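Local coordinates for protein valine-pyruvate aminotransferase (Salmonella typhimurium, PDB 3G7Q) that catalyses the pyridoxal 5'-phosphate-dependent transfer of an amino group from L-valine to pyruvate, giving L-alanine and 3-methyl-2-oxobutanoate, at residues Phe132-Pro136 / Lys167-Asp171; Ala135-Tyr141 / Tyr372-Gly376; Gly182-Arg188 / Ile214-Asn220; Pro189-Thr193 / Gly338-Trp343; Thr353-Tyr357 / Pro369-Phe373. All coordinates share one frame. Where two conformers were deposited one is given. Residues are numbered along the deposited sequence.

Overall arrangement
Contact 3 is a parallel strand pair in the central seven-stranded sheet of this class I aminotransferase. Contacts 1, 2 and 4 involve loops leaving that sheet; contact 5 lies at the edge of the six-stranded sheet. Contact 1 and contact 2 share Ala135 and Pro136, with centres about 11 Å apart; contact 2 and contact 5 share Tyr372 and Phe373, with centres about 12 Å apart, and meet the same ethanediol. Contact 4 continues the chain from contact 3, centres about 17 Å apart, into the Asn-Pro-Thr loop. Glu137 OE1 of contact 2 reaches Ser187 OG of contact 3 at 2.7 Å. By family analogy, the ends of contacts 3 and 4 probably border the cofactor site.

Contact 1: Phe132-Pro136 / Lys167-Asp171; sequences FPLAP and KYHVD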
# COMPACT_ATOMS: atom_id res chain seq x y z
N PHE A 132 -11.26 20.97 7.13
CA PHE A 132 -12.44 20.14 7.25
C PHE A 132 -13.56 21.12 7.60
O PHE A 132 -13.71 21.53 8.75
CB PHE A 132 -12.29 19.06 8.32
CG PHE A 132 -11.18 18.11 8.06
CD1 PHE A 132 -11.28 17.18 7.03
CD2 PHE A 132 -10.03 18.13 8.83
CE1 PHE A 132 -10.26 16.31 6.78
CE2 PHE A 132 -8.99 17.25 8.57
CZ PHE A 132 -9.11 16.34 7.54
N PRO A 133 -14.36 21.53 6.60
CA PRO A 133 -15.39 22.53 6.91
C PRO A 133 -16.57 21.98 7.70
O PRO A 133 -17.38 22.76 8.21
CB PRO A 133 -15.84 23.03 5.52
CG PRO A 133 -15.50 21.95 4.60
CD PRO A 133 -14.35 21.17 5.17
N LEU A 134 -16.66 20.67 7.80
CA LEU A 134 -17.74 20.06 8.56
C LEU A 134 -17.15 18.91 9.42
O LEU A 134 -17.30 17.75 9.11
CB LEU A 134 -18.87 19.60 7.64
CG LEU A 134 -20.27 19.16 8.18
CD1 LEU A 134 -20.81 20.07 9.20
CD2 LEU A 134 -21.24 19.07 7.05
N ALA A 135 -16.56 19.28 10.53
CA ALA A 135 -16.13 18.29 11.52
C ALA A 135 -17.38 17.77 12.23
O ALA A 135 -18.34 18.52 12.35
CB ALA A 135 -15.16 18.91 12.49
N PRO A 136 -17.38 16.53 12.73
CA PRO A 136 -16.30 15.55 12.76
C PRO A 136 -16.12 14.75 11.46
O PRO A 136 -17.08 14.49 10.73
CB PRO A 136 -16.72 14.60 13.89
CG PRO A 136 -18.18 14.65 13.85
CD PRO A 136 -18.59 16.01 13.40
N LYS A 167 -28.48 16.83 13.22
CA LYS A 167 -27.68 16.88 12.01
C LYS A 167 -26.69 18.06 12.08
O LYS A 167 -27.07 19.18 12.44
CB LYS A 167 -28.58 17.05 10.79
CG LYS A 167 -27.85 17.12 9.47
CD LYS A 167 -28.78 17.09 8.26
CE LYS A 167 -28.04 17.42 6.94
NZ LYS A 167 -27.04 16.38 6.51
N TYR A 168 -25.44 17.78 11.77
CA TYR A 168 -24.42 18.81 11.71
C TYR A 168 -24.54 19.54 10.38
O TYR A 168 -24.85 18.93 9.35
CB TYR A 168 -23.04 18.23 11.82
CG TYR A 168 -22.68 17.61 13.16
CD1 TYR A 168 -22.71 18.36 14.33
CD2 TYR A 168 -22.23 16.32 13.24
CE1 TYR A 168 -22.34 17.81 15.57
CE2 TYR A 168 -21.86 15.75 14.44
CZ TYR A 168 -21.92 16.51 15.62
OH TYR A 168 -21.57 15.95 16.82
N HIS A 169 -24.25 20.83 10.43
CA HIS A 169 -24.24 21.71 9.25
C HIS A 169 -22.98 22.56 9.20
O HIS A 169 -22.45 22.94 10.23
CB HIS A 169 -25.45 22.63 9.27
CG HIS A 169 -26.73 21.92 8.99
ND1 HIS A 169 -27.12 21.58 7.70
CD2 HIS A 169 -27.70 21.46 9.81
CE1 HIS A 169 -28.29 20.97 7.76
NE2 HIS A 169 -28.67 20.88 9.02
N VAL A 170 -22.57 22.91 7.99
CA VAL A 170 -21.44 23.83 7.79
C VAL A 170 -21.84 25.20 8.29
O VAL A 170 -22.89 25.73 7.92
CB VAL A 170 -21.04 23.95 6.31
CG1 VAL A 170 -19.89 24.97 6.13
CG2 VAL A 170 -20.67 22.58 5.68
N ASP A 171 -21.02 25.80 9.15
CA ASP A 171 -21.25 27.17 9.63
C ASP A 171 -20.50 28.12 8.70
O ASP A 171 -19.33 28.46 8.93
CB ASP A 171 -20.79 27.29 11.08
CG ASP A 171 -20.89 28.69 11.63
OD1 ASP A 171 -21.41 29.59 10.93
OD2 ASP A 171 -20.41 28.90 12.77
O HOH W 1 -18.61 24.55 9.97
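The two segments pass each other in nearly opposite senses, with end-to-end directions 161° apart, and come closest where the CA atoms of Leu134 and Val170 are 5.3 Å apart. No direct hydrogen bond links the segments. Instead a single water bridges the backbones: it donates to Pro133 O at 2.8 Å and accepts from Asp171 N, also at 2.8 Å. Residues 133-136 form the loop that leaves strand 129-132, and the peptide before Pro136 is cis, whereas 167-169 is the end of a strand in the six-stranded sheet. The contact therefore joins the loop at the end of a strand of the large central sheet to the smaller sheet beside it. Leu134 does most of the reaching. In its t, p rotamer it extends across the gap. Leu134 CD1 lies 3.3 Å from His169 C and 3.9 Å from Tyr168 CB, while Leu134 CD2 meets Val170 CG2 at 3.8 Å. Further along the loop, the Pro136 ring lies against Tyr168, with Pro136 CD 3.4 Å from Tyr168 CE2. Pro133 adds a looser touch, with its O 3.9 Å from Val170 CG1. The polar ends turn elsewhere: Tyr168 OH is hydrogen-bonded to His383 and to Trp343, and the imidazole of His169, whose CA-to-CB bond points away from the loop, is held by Glu159 and Glu201.

Contact 2: Ala135-Tyr141 / Tyr372-Gly376; sequences APEYIGY and YFFPG. With EDO (1,2-ethanediol), chain F.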
# COMPACT_ATOMS: atom_id res chain seq x y z
N ALA A 135 -16.56 19.28 10.53
CA ALA A 135 -16.13 18.29 11.52
C ALA A 135 -17.38 17.77 12.23
O ALA A 135 -18.34 18.52 12.35
CB ALA A 135 -15.16 18.91 12.49
N PRO A 136 -17.38 16.53 12.73
CA PRO A 136 -16.30 15.55 12.76
C PRO A 136 -16.12 14.75 11.46
O PRO A 136 -17.08 14.49 10.73
CB PRO A 136 -16.72 14.60 13.89
CG PRO A 136 -18.18 14.65 13.85
CD PRO A 136 -18.59 16.01 13.40
N GLU A 137 -14.87 14.38 11.22
CA GLU A 137 -14.45 13.60 10.07
C GLU A 137 -13.56 12.48 10.57
O GLU A 137 -12.92 12.61 11.61
CB GLU A 137 -13.66 14.47 9.09
CG GLU A 137 -14.50 15.36 8.19
CD GLU A 137 -15.25 14.59 7.10
OE1 GLU A 137 -15.04 13.37 6.97
OE2 GLU A 137 -16.05 15.21 6.38
N TYR A 138 -13.53 11.38 9.85
CA TYR A 138 -12.67 10.26 10.19
C TYR A 138 -11.21 10.45 9.79
O TYR A 138 -10.32 10.15 10.57
CB TYR A 138 -13.21 8.97 9.56
CG TYR A 138 -12.21 7.85 9.59
CD1 TYR A 138 -11.93 7.19 10.77
CD2 TYR A 138 -11.53 7.46 8.44
CE1 TYR A 138 -10.99 6.16 10.82
CE2 TYR A 138 -10.58 6.43 8.48
CZ TYR A 138 -10.32 5.78 9.68
OH TYR A 138 -9.39 4.76 9.77
N ILE A 139 -10.93 10.92 8.59
CA ILE A 139 -9.49 10.99 8.20
C ILE A 139 -8.63 11.79 9.21
O ILE A 139 -7.46 11.44 9.48
CB ILE A 139 -9.29 11.48 6.73
CG1 ILE A 139 -7.82 11.24 6.30
CG2 ILE A 139 -9.74 12.92 6.55
CD1 ILE A 139 -7.37 9.76 6.39
N GLY A 140 -9.21 12.84 9.80
CA GLY A 140 -8.54 13.57 10.88
C GLY A 140 -8.23 12.63 12.05
O GLY A 140 -7.12 12.66 12.61
N TYR A 141 -9.20 11.78 12.41
CA TYR A 141 -8.99 10.76 13.46
C TYR A 141 -7.94 9.72 13.06
O TYR A 141 -7.04 9.42 13.84
CB TYR A 141 -10.32 10.07 13.79
CG TYR A 141 -10.26 8.73 14.51
CD1 TYR A 141 -10.01 8.65 15.86
CD2 TYR A 141 -10.56 7.55 13.84
CE1 TYR A 141 -10.00 7.42 16.53
CE2 TYR A 141 -10.57 6.31 14.49
CZ TYR A 141 -10.28 6.25 15.83
OH TYR A 141 -10.28 5.03 16.48
N TYR A 372 -11.79 12.25 19.40
CA TYR A 372 -10.75 11.94 18.47
C TYR A 372 -11.06 12.29 17.01
O TYR A 372 -10.14 12.34 16.20
CB TYR A 372 -10.35 10.46 18.64
CG TYR A 372 -9.92 10.15 20.08
CD1 TYR A 372 -8.93 10.91 20.72
CD2 TYR A 372 -10.46 9.08 20.77
CE1 TYR A 372 -8.54 10.64 22.03
CE2 TYR A 372 -10.06 8.79 22.08
CZ TYR A 372 -9.11 9.57 22.71
OH TYR A 372 -8.71 9.27 24.01
N PHE A 373 -12.33 12.59 16.69
CA PHE A 373 -12.73 12.96 15.34
C PHE A 373 -12.78 14.47 15.06
O PHE A 373 -13.36 14.88 14.05
CB PHE A 373 -14.10 12.34 15.02
CG PHE A 373 -14.12 10.84 15.12
CD1 PHE A 373 -14.42 10.21 16.31
CD2 PHE A 373 -13.83 10.05 14.01
CE1 PHE A 373 -14.44 8.81 16.41
CE2 PHE A 373 -13.85 8.67 14.10
CZ PHE A 373 -14.16 8.05 15.31
N PHE A 374 -12.24 15.28 15.96
CA PHE A 374 -12.26 16.73 15.83
C PHE A 374 -10.88 17.37 15.94
O PHE A 374 -10.72 18.37 16.62
CB PHE A 374 -13.09 17.35 16.94
CG PHE A 374 -14.54 17.01 16.91
CD1 PHE A 374 -15.01 15.93 17.63
CD2 PHE A 374 -15.44 17.82 16.26
CE1 PHE A 374 -16.34 15.64 17.64
CE2 PHE A 374 -16.78 17.53 16.27
CZ PHE A 374 -17.24 16.43 16.97
N PRO A 375 -9.88 16.84 15.26
CA PRO A 375 -8.59 17.52 15.45
C PRO A 375 -8.54 18.89 14.77
O PRO A 375 -9.15 19.10 13.73
CB PRO A 375 -7.61 16.59 14.75
CG PRO A 375 -8.43 15.97 13.66
CD PRO A 375 -9.78 15.73 14.30
N GLY A 376 -7.82 19.81 15.38
CA GLY A 376 -7.61 21.12 14.79
C GLY A 376 -8.72 22.14 14.91
O GLY A 376 -8.78 23.04 14.08
C1 EDO F . -9.59 6.11 24.47
O1 EDO F . -9.81 7.21 25.36
C2 EDO F . -8.63 5.10 25.10
O2 EDO F . -7.33 5.67 25.31
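Phe373 sits at the middle of this contact. Its ring forms an offset stack with Tyr141, centroids 4.3 Å apart and planes at 27°, and Phe373 CE2 comes within 3.5 Å of Tyr141 CD2. On the backbone side, Phe373 CB packs on Pro136 CB at 3.6 Å. The same proline CB lies over the face of the next ring, 3.8 Å from the Phe374 centroid, a CH-pi contact, while Ala135 CB touches Phe374 CD2 at 3.9 Å. The loop with the cis peptide before Pro136 leaves strand 129-132 of the central sheet and runs into helix 138-142, which presents its first turn to the 372-376 loop. Gly140 lets Pro375 come close: its CA is 3.7 Å from Pro375 CG, and a CB there would clash with that atom. Beside it, the Tyr141 ring meets Tyr372 through its edge, Tyr141 CD1 to Tyr372 CB at 3.3 Å. Further out is the one direct hydrogen bond between the segments, from Glu137 N to Phe373 O (3.2 Å). The CA-to-CB bond of Glu137 points away from the 372-376 loop, and OE1 is bonded to Ser187 OG. At the far end, Tyr372 OH shares a 2.7 Å hydrogen bond with O1 of an ethanediol, probably left from crystallisation.

Contact 3: Gly182-Arg188 / Ile214-Asn220; sequences GMICVSR and IPLVIDN
Build two parallel strands, 182-187 and 216-219, extended in beta conformation from Met183 and Leu216 onward, with axes 4.5 Å apart at closest approach and crossing at -20°. Bridges pair Ile184 with Leu216, Cys185 with Val217, Val186 with Ile218 and Ser187 with Asp219, at CA separations of 5.0, 4.7, 5.1 and 4.2 Å. Ile184 N donates to Pro215 O (3.1 Å) and Ile184 O accepts from Val217 N (2.8 Å); Val186 N donates to Val217 O and Val186 O accepts from Asp219 N (both 2.9 Å); Arg188 N donates to Asp219 O (2.9 Å). A weak bond, Asn220 ND2 to Arg188 O at 3.3 Å, closes the end. Outward backbone groups bond to neighbours: Met183 and Cys185 to Leu131, Leu216 to Asn241 and Ile243. Ser187 OG (chi1 p) bonds to Glu137 and Thr190, Asp219 OD1 accepts from Ala221 N, and extended Arg188 uses NH2 for a salt bridge with Asp199 OD1, NE for Ile197 O and NH1 for Arg235 O. In class I aminotransferases an aspartate at this strand end pairs with the cofactor's pyridine nitrogen, a role Asp219 probably shares. Ile184 (m, t) CG2 meets Leu216 (t, p) CD1 at 3.7 Å; on the other face, selenomethionine Met183 CE meets Val217 (t) CG2 at 3.5 Å. In this beta-alpha-beta crossover, connecting helix 199-211 covers the Ile184 face, helix 107-118 the Val217 face, and strands 129-132 and 242-247 flank the pair.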
# COMPACT_ATOMS: atom_id res chain seq x y z
N GLY A 182 -4.75 24.75 1.85
CA GLY A 182 -4.27 24.02 0.69
C GLY A 182 -5.35 23.19 -0.00
O GLY A 182 -5.27 22.96 -1.20
N MSE A 183 -6.33 22.74 0.76
CA MSE A 183 -7.43 21.94 0.24
C MSE A 183 -8.56 21.89 1.23
O MSE A 183 -8.35 22.09 2.44
CB MSE A 183 -6.98 20.51 -0.10
CG MSE A 183 -6.17 19.80 0.96
SE MSE A 183 -5.83 17.90 0.48
CE MSE A 183 -7.20 17.22 1.16
N ILE A 184 -9.75 21.61 0.71
CA ILE A 184 -10.97 21.50 1.50
C ILE A 184 -11.36 20.03 1.40
O ILE A 184 -11.44 19.49 0.30
CB ILE A 184 -12.07 22.39 0.94
CG1 ILE A 184 -11.61 23.85 0.91
CG2 ILE A 184 -13.35 22.21 1.76
CD1 ILE A 184 -12.65 24.87 0.37
N CYS A 185 -11.62 19.40 2.54
CA CYS A 185 -11.90 17.98 2.56
C CYS A 185 -13.19 17.62 3.28
O CYS A 185 -13.38 18.02 4.42
CB CYS A 185 -10.72 17.28 3.23
SG CYS A 185 -10.79 15.50 3.09
N VAL A 186 -14.06 16.85 2.62
CA VAL A 186 -15.31 16.40 3.20
C VAL A 186 -15.51 14.94 2.78
O VAL A 186 -14.85 14.44 1.88
CB VAL A 186 -16.53 17.22 2.73
CG1 VAL A 186 -16.43 18.65 3.16
CG2 VAL A 186 -16.69 17.13 1.21
N SER A 187 -16.39 14.23 3.47
CA SER A 187 -16.76 12.86 3.09
C SER A 187 -18.26 12.91 2.88
O SER A 187 -18.93 13.82 3.39
CB SER A 187 -16.36 11.85 4.15
OG SER A 187 -16.93 12.20 5.41
N ARG A 188 -18.81 11.96 2.10
CA ARG A 188 -20.25 11.95 1.83
C ARG A 188 -20.71 10.61 1.32
O ARG A 188 -20.42 10.27 0.17
CB ARG A 188 -20.59 13.02 0.78
CG ARG A 188 -22.04 13.38 0.65
CD ARG A 188 -22.24 14.30 -0.54
NE ARG A 188 -23.47 15.06 -0.48
CZ ARG A 188 -24.17 15.49 -1.54
NH1 ARG A 188 -23.80 15.16 -2.78
NH2 ARG A 188 -25.26 16.20 -1.38
N ILE A 214 -8.23 26.10 -4.93
CA ILE A 214 -7.80 24.92 -4.19
C ILE A 214 -8.81 23.82 -4.45
O ILE A 214 -9.98 24.12 -4.73
CB ILE A 214 -7.66 25.19 -2.68
CG1 ILE A 214 -8.98 25.66 -2.07
CG2 ILE A 214 -6.52 26.21 -2.43
CD1 ILE A 214 -8.89 25.91 -0.60
N PRO A 215 -8.37 22.55 -4.39
CA PRO A 215 -9.30 21.46 -4.66
C PRO A 215 -10.31 21.19 -3.56
O PRO A 215 -10.04 21.44 -2.38
CB PRO A 215 -8.38 20.23 -4.74
CG PRO A 215 -7.17 20.59 -3.93
CD PRO A 215 -7.00 22.07 -4.10
N LEU A 216 -11.45 20.66 -3.97
CA LEU A 216 -12.46 20.16 -3.04
C LEU A 216 -12.35 18.65 -3.10
O LEU A 216 -12.60 18.07 -4.14
CB LEU A 216 -13.86 20.58 -3.43
CG LEU A 216 -15.02 20.01 -2.60
CD1 LEU A 216 -14.83 20.29 -1.10
CD2 LEU A 216 -16.39 20.53 -3.15
N VAL A 217 -11.96 18.04 -1.99
CA VAL A 217 -11.74 16.61 -1.93
C VAL A 217 -12.95 15.98 -1.26
O VAL A 217 -13.34 16.42 -0.17
CB VAL A 217 -10.44 16.29 -1.14
CG1 VAL A 217 -10.17 14.80 -1.15
CG2 VAL A 217 -9.24 17.05 -1.74
N ILE A 218 -13.56 15.00 -1.92
CA ILE A 218 -14.75 14.31 -1.41
C ILE A 218 -14.48 12.81 -1.27
O ILE A 218 -14.20 12.12 -2.25
CB ILE A 218 -15.99 14.51 -2.30
CG1 ILE A 218 -16.22 16.00 -2.58
CG2 ILE A 218 -17.22 13.86 -1.64
CD1 ILE A 218 -17.34 16.32 -3.63
N ASP A 219 -14.54 12.32 -0.04
CA ASP A 219 -14.37 10.91 0.22
C ASP A 219 -15.75 10.24 0.04
O ASP A 219 -16.66 10.48 0.84
CB ASP A 219 -13.85 10.68 1.61
CG ASP A 219 -13.48 9.22 1.85
OD1 ASP A 219 -13.77 8.38 0.97
OD2 ASP A 219 -12.87 8.95 2.89
N ASN A 220 -15.85 9.40 -1.00
CA ASN A 220 -17.09 8.71 -1.42
C ASN A 220 -16.96 7.20 -1.15
O ASN A 220 -17.57 6.39 -1.85
CB ASN A 220 -17.30 8.97 -2.90
CG ASN A 220 -18.71 8.65 -3.43
OD1 ASN A 220 -18.89 7.82 -4.34
ND2 ASN A 220 -19.69 9.32 -2.91

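Contact 4: Pro189-Thr193 / Gly338-Trp343; sequences PTNPT and GAIFLW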
# COMPACT_ATOMS: atom_id res chain seq x y z
N PRO A 189 -21.40 9.80 2.15
CA PRO A 189 -21.72 9.97 3.58
C PRO A 189 -20.48 9.90 4.44
O PRO A 189 -19.43 9.39 4.02
CB PRO A 189 -22.61 8.76 3.91
CG PRO A 189 -23.06 8.22 2.56
CD PRO A 189 -21.96 8.56 1.59
N THR A 190 -20.61 10.41 5.66
CA THR A 190 -19.47 10.58 6.54
C THR A 190 -19.29 9.52 7.63
O THR A 190 -20.26 9.09 8.25
CB THR A 190 -19.61 11.94 7.25
OG1 THR A 190 -19.65 12.99 6.28
CG2 THR A 190 -18.46 12.20 8.26
N ASN A 191 -18.04 9.09 7.79
CA ASN A 191 -17.59 8.36 8.97
C ASN A 191 -17.04 9.55 9.82
O ASN A 191 -16.09 10.21 9.41
CB ASN A 191 -16.51 7.36 8.58
CG ASN A 191 -15.79 6.72 9.77
OD1 ASN A 191 -16.01 7.08 10.95
ND2 ASN A 191 -14.88 5.77 9.46
N PRO A 192 -17.50 9.72 11.07
CA PRO A 192 -18.27 8.85 11.97
C PRO A 192 -19.75 9.08 12.21
O PRO A 192 -20.35 8.32 12.97
CB PRO A 192 -17.55 9.13 13.31
CG PRO A 192 -17.37 10.62 13.27
CD PRO A 192 -17.02 10.92 11.80
N THR A 193 -20.33 10.07 11.57
CA THR A 193 -21.71 10.50 11.86
C THR A 193 -22.82 9.92 11.05
O THR A 193 -23.98 9.94 11.46
CB THR A 193 -21.77 12.02 11.66
OG1 THR A 193 -21.31 12.34 10.34
CG2 THR A 193 -20.88 12.76 12.67
N GLY A 338 -26.22 7.65 5.90
CA GLY A 338 -25.42 6.72 5.16
C GLY A 338 -24.33 6.17 6.03
O GLY A 338 -24.25 6.49 7.24
N ALA A 339 -23.46 5.37 5.42
CA ALA A 339 -22.38 4.69 6.08
C ALA A 339 -22.89 3.66 7.12
O ALA A 339 -24.08 3.30 7.14
CB ALA A 339 -21.30 5.68 6.68
N ILE A 340 -21.97 3.17 7.92
CA ILE A 340 -22.20 1.98 8.76
C ILE A 340 -22.10 2.23 10.27
O ILE A 340 -21.95 1.28 11.06
CB ILE A 340 -21.20 0.84 8.33
CG1 ILE A 340 -19.73 1.23 8.59
CG2 ILE A 340 -21.47 0.43 6.85
CD1 ILE A 340 -18.69 0.06 8.36
N PHE A 341 -22.18 3.51 10.63
CA PHE A 341 -22.03 3.93 12.01
C PHE A 341 -23.25 4.66 12.56
O PHE A 341 -24.03 5.22 11.82
CB PHE A 341 -20.86 4.92 12.13
CG PHE A 341 -19.59 4.41 11.51
CD1 PHE A 341 -18.80 3.48 12.18
CD2 PHE A 341 -19.22 4.81 10.25
CE1 PHE A 341 -17.64 2.98 11.59
CE2 PHE A 341 -18.05 4.30 9.64
CZ PHE A 341 -17.28 3.41 10.30
N LEU A 342 -23.35 4.65 13.88
CA LEU A 342 -24.23 5.55 14.59
C LEU A 342 -23.34 6.43 15.48
O LEU A 342 -22.40 5.96 16.15
CB LEU A 342 -25.30 4.83 15.39
CG LEU A 342 -26.39 4.13 14.58
CD1 LEU A 342 -27.30 3.31 15.53
CD2 LEU A 342 -27.21 5.14 13.76
N TRP A 343 -23.64 7.71 15.45
CA TRP A 343 -22.94 8.72 16.26
C TRP A 343 -23.89 9.14 17.35
O TRP A 343 -24.98 9.73 17.08
CB TRP A 343 -22.54 9.88 15.37
CG TRP A 343 -21.83 11.04 15.99
CD1 TRP A 343 -22.34 12.26 16.25
CD2 TRP A 343 -20.43 11.10 16.31
NE1 TRP A 343 -21.36 13.08 16.74
CE2 TRP A 343 -20.18 12.40 16.79
CE3 TRP A 343 -19.38 10.18 16.27
CZ2 TRP A 343 -18.92 12.82 17.21
CZ3 TRP A 343 -18.11 10.60 16.67
CH2 TRP A 343 -17.90 11.90 17.13
O HOH W 2 -25.64 8.41 13.52
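This is a loop-against-strand contact of side chains and backbone, without a direct hydrogen bond, in which the Asn-Pro-Thr loop leaving the central sheet lies along the start of strand 341-345 of the six-stranded sheet. The loop is shaped by two cis peptides, before Pro189 and before Pro192. At one end Pro189 CB is 3.7 Å from Gly338 CA, and a CB on Gly338 would run into the Pro189 ring. Ala339 places its CB 3.9 Å from Thr190 O. Further along, Asn191 lies against Phe341: Asn191 CG is 3.3 Å from Phe341 CE2, and OD1 is over the ring face while bonding to Arg389. Pro192 O is 3.5 Å from Phe341 CB and, although buried, has no polar partner in the model. Trp343 closes the other end: Thr193 CG2 is centred over its five-membered ring at 3.8 Å from the centroid, a CH-pi contact, and Pro192 CG touches Trp343 CZ3 at 3.5 Å. One water ties the backbones, donating to Thr193 O (3.1 Å) and accepting from Trp343 N (2.9 Å). In this family the loop asparagine and an arginine like Arg389 usually face cofactor and substrate, consistent with their pairing here. Strand 387-391 runs antiparallel beside 341-345, with strand 332-334 on the other side of 341-345, while helix 299-325 packs on Leu342, whose CA-to-CB bond points away from the loop.

Contact 5: Thr353-Tyr357 / Pro369-Phe373; sequences TELLY and PGHYF. With EDO (1,2-ethanediol), chain F.
A single water makes the polar link between the segments, since no direct hydrogen bond joins them. It donates to Thr353 OG1 (2.8 Å) and to Glu354 OE2 (2.7 Å) and accepts from His371 N (2.9 Å), so the start of a helix is tied through it to the turn beyond a strand. Residues 353-357 are helical, with Tyr357 N bonded to Thr353 O at 2.9 Å. Pro369 ends the edge strand 368-369. A 3-10 turn follows at 371-372, where Phe373 N donates to Gly370 O (3.0 Å). The CA atoms of Thr353 and Pro369 are 5.6 Å apart. Give Thr353 chi1 p, and Glu354 chi1 m with chi2 p; that bend brings Glu354 OE2 back to 3.0 Å from His371 CB. OE1 instead bonds to His385, and Thr353 OG1 also bonds to Cys387 O. Tyr357, with chi1 t, sets CD2 3.7 Å from Pro369 CD. An ethanediol, probably from the crystallisation liquor, lies between Tyr357 and Tyr372: its O1 is 2.7 Å from Tyr372 OH in a hydrogen bond, its C1 lies over a face of the Tyr357 ring, and it also bonds to Gly16 O. The contact joins helix 353-362 to the edge of the six-stranded sheet, next to strand 387-391. Helix 17-25 packs against Tyr357, Pro369 and Tyr372 through Leu20, and helix 396-416 packs on Leu356.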
# COMPACT_ATOMS: atom_id res chain seq x y z
N THR A 353 -16.83 11.26 27.60
CA THR A 353 -16.92 9.96 26.97
C THR A 353 -15.57 9.24 26.98
O THR A 353 -15.51 8.03 26.72
CB THR A 353 -17.58 10.02 25.57
OG1 THR A 353 -16.95 11.00 24.79
CG2 THR A 353 -19.09 10.36 25.70
N GLU A 354 -14.48 9.96 27.30
CA GLU A 354 -13.22 9.26 27.58
C GLU A 354 -13.41 8.42 28.85
O GLU A 354 -12.99 7.25 28.92
CB GLU A 354 -12.07 10.25 27.76
CG GLU A 354 -11.57 10.90 26.45
CD GLU A 354 -12.43 12.04 25.89
OE1 GLU A 354 -13.28 12.65 26.56
OE2 GLU A 354 -12.24 12.31 24.69
N LEU A 355 -14.03 8.99 29.86
CA LEU A 355 -14.27 8.25 31.10
C LEU A 355 -15.31 7.14 30.88
O LEU A 355 -15.13 6.01 31.32
CB LEU A 355 -14.67 9.16 32.25
CG LEU A 355 -14.92 8.47 33.60
CD1 LEU A 355 -13.72 7.56 34.06
CD2 LEU A 355 -15.23 9.52 34.66
N LEU A 356 -16.40 7.49 30.22
CA LEU A 356 -17.41 6.49 29.87
C LEU A 356 -16.78 5.31 29.12
O LEU A 356 -17.05 4.15 29.43
CB LEU A 356 -18.50 7.11 29.01
CG LEU A 356 -19.75 6.23 28.84
CD1 LEU A 356 -20.47 5.92 30.19
CD2 LEU A 356 -20.72 6.89 27.83
N TYR A 357 -15.89 5.60 28.18
CA TYR A 357 -15.18 4.55 27.44
C TYR A 357 -14.46 3.56 28.37
O TYR A 357 -14.49 2.36 28.14
CB TYR A 357 -14.14 5.19 26.50
CG TYR A 357 -13.16 4.19 25.90
CD1 TYR A 357 -11.97 3.84 26.54
CD2 TYR A 357 -13.42 3.61 24.67
CE1 TYR A 357 -11.09 2.93 25.96
CE2 TYR A 357 -12.55 2.68 24.10
CZ TYR A 357 -11.39 2.36 24.75
OH TYR A 357 -10.55 1.45 24.15
N PRO A 369 -14.44 6.95 21.56
CA PRO A 369 -14.73 8.29 22.06
C PRO A 369 -14.72 9.32 20.94
O PRO A 369 -13.85 9.31 20.07
CB PRO A 369 -13.57 8.55 23.05
CG PRO A 369 -13.09 7.23 23.39
CD PRO A 369 -13.26 6.36 22.21
N GLY A 370 -15.70 10.21 20.96
CA GLY A 370 -15.88 11.19 19.90
C GLY A 370 -14.82 12.25 19.74
O GLY A 370 -14.60 12.76 18.64
N HIS A 371 -14.11 12.57 20.81
CA HIS A 371 -13.16 13.68 20.74
C HIS A 371 -12.09 13.49 19.70
O HIS A 371 -11.60 14.47 19.15
CB HIS A 371 -12.52 13.90 22.11
CG HIS A 371 -11.53 15.02 22.14
ND1 HIS A 371 -11.88 16.34 21.93
CD2 HIS A 371 -10.20 15.02 22.42
CE1 HIS A 371 -10.80 17.10 22.04
NE2 HIS A 371 -9.77 16.33 22.35
N TYR A 372 -11.79 12.25 19.40
CA TYR A 372 -10.75 11.94 18.47
C TYR A 372 -11.06 12.29 17.01
O TYR A 372 -10.14 12.34 16.20
CB TYR A 372 -10.35 10.46 18.64
CG TYR A 372 -9.92 10.15 20.08
CD1 TYR A 372 -8.93 10.91 20.72
CD2 TYR A 372 -10.46 9.08 20.77
CE1 TYR A 372 -8.54 10.64 22.03
CE2 TYR A 372 -10.06 8.79 22.08
CZ TYR A 372 -9.11 9.57 22.71
OH TYR A 372 -8.71 9.27 24.01
N PHE A 373 -12.33 12.59 16.69
CA PHE A 373 -12.73 12.96 15.34
C PHE A 373 -12.78 14.47 15.06
O PHE A 373 -13.36 14.88 14.05
CB PHE A 373 -14.10 12.34 15.02
CG PHE A 373 -14.12 10.84 15.12
CD1 PHE A 373 -14.42 10.21 16.31
CD2 PHE A 373 -13.83 10.05 14.01
CE1 PHE A 373 -14.44 8.81 16.41
CE2 PHE A 373 -13.85 8.67 14.10
CZ PHE A 373 -14.16 8.05 15.31
C1 EDO F . -9.59 6.11 24.47
O1 EDO F . -9.81 7.21 25.36
C2 EDO F . -8.63 5.10 25.10
O2 EDO F . -7.33 5.67 25.31
O HOH W 3 -14.64 11.89 23.53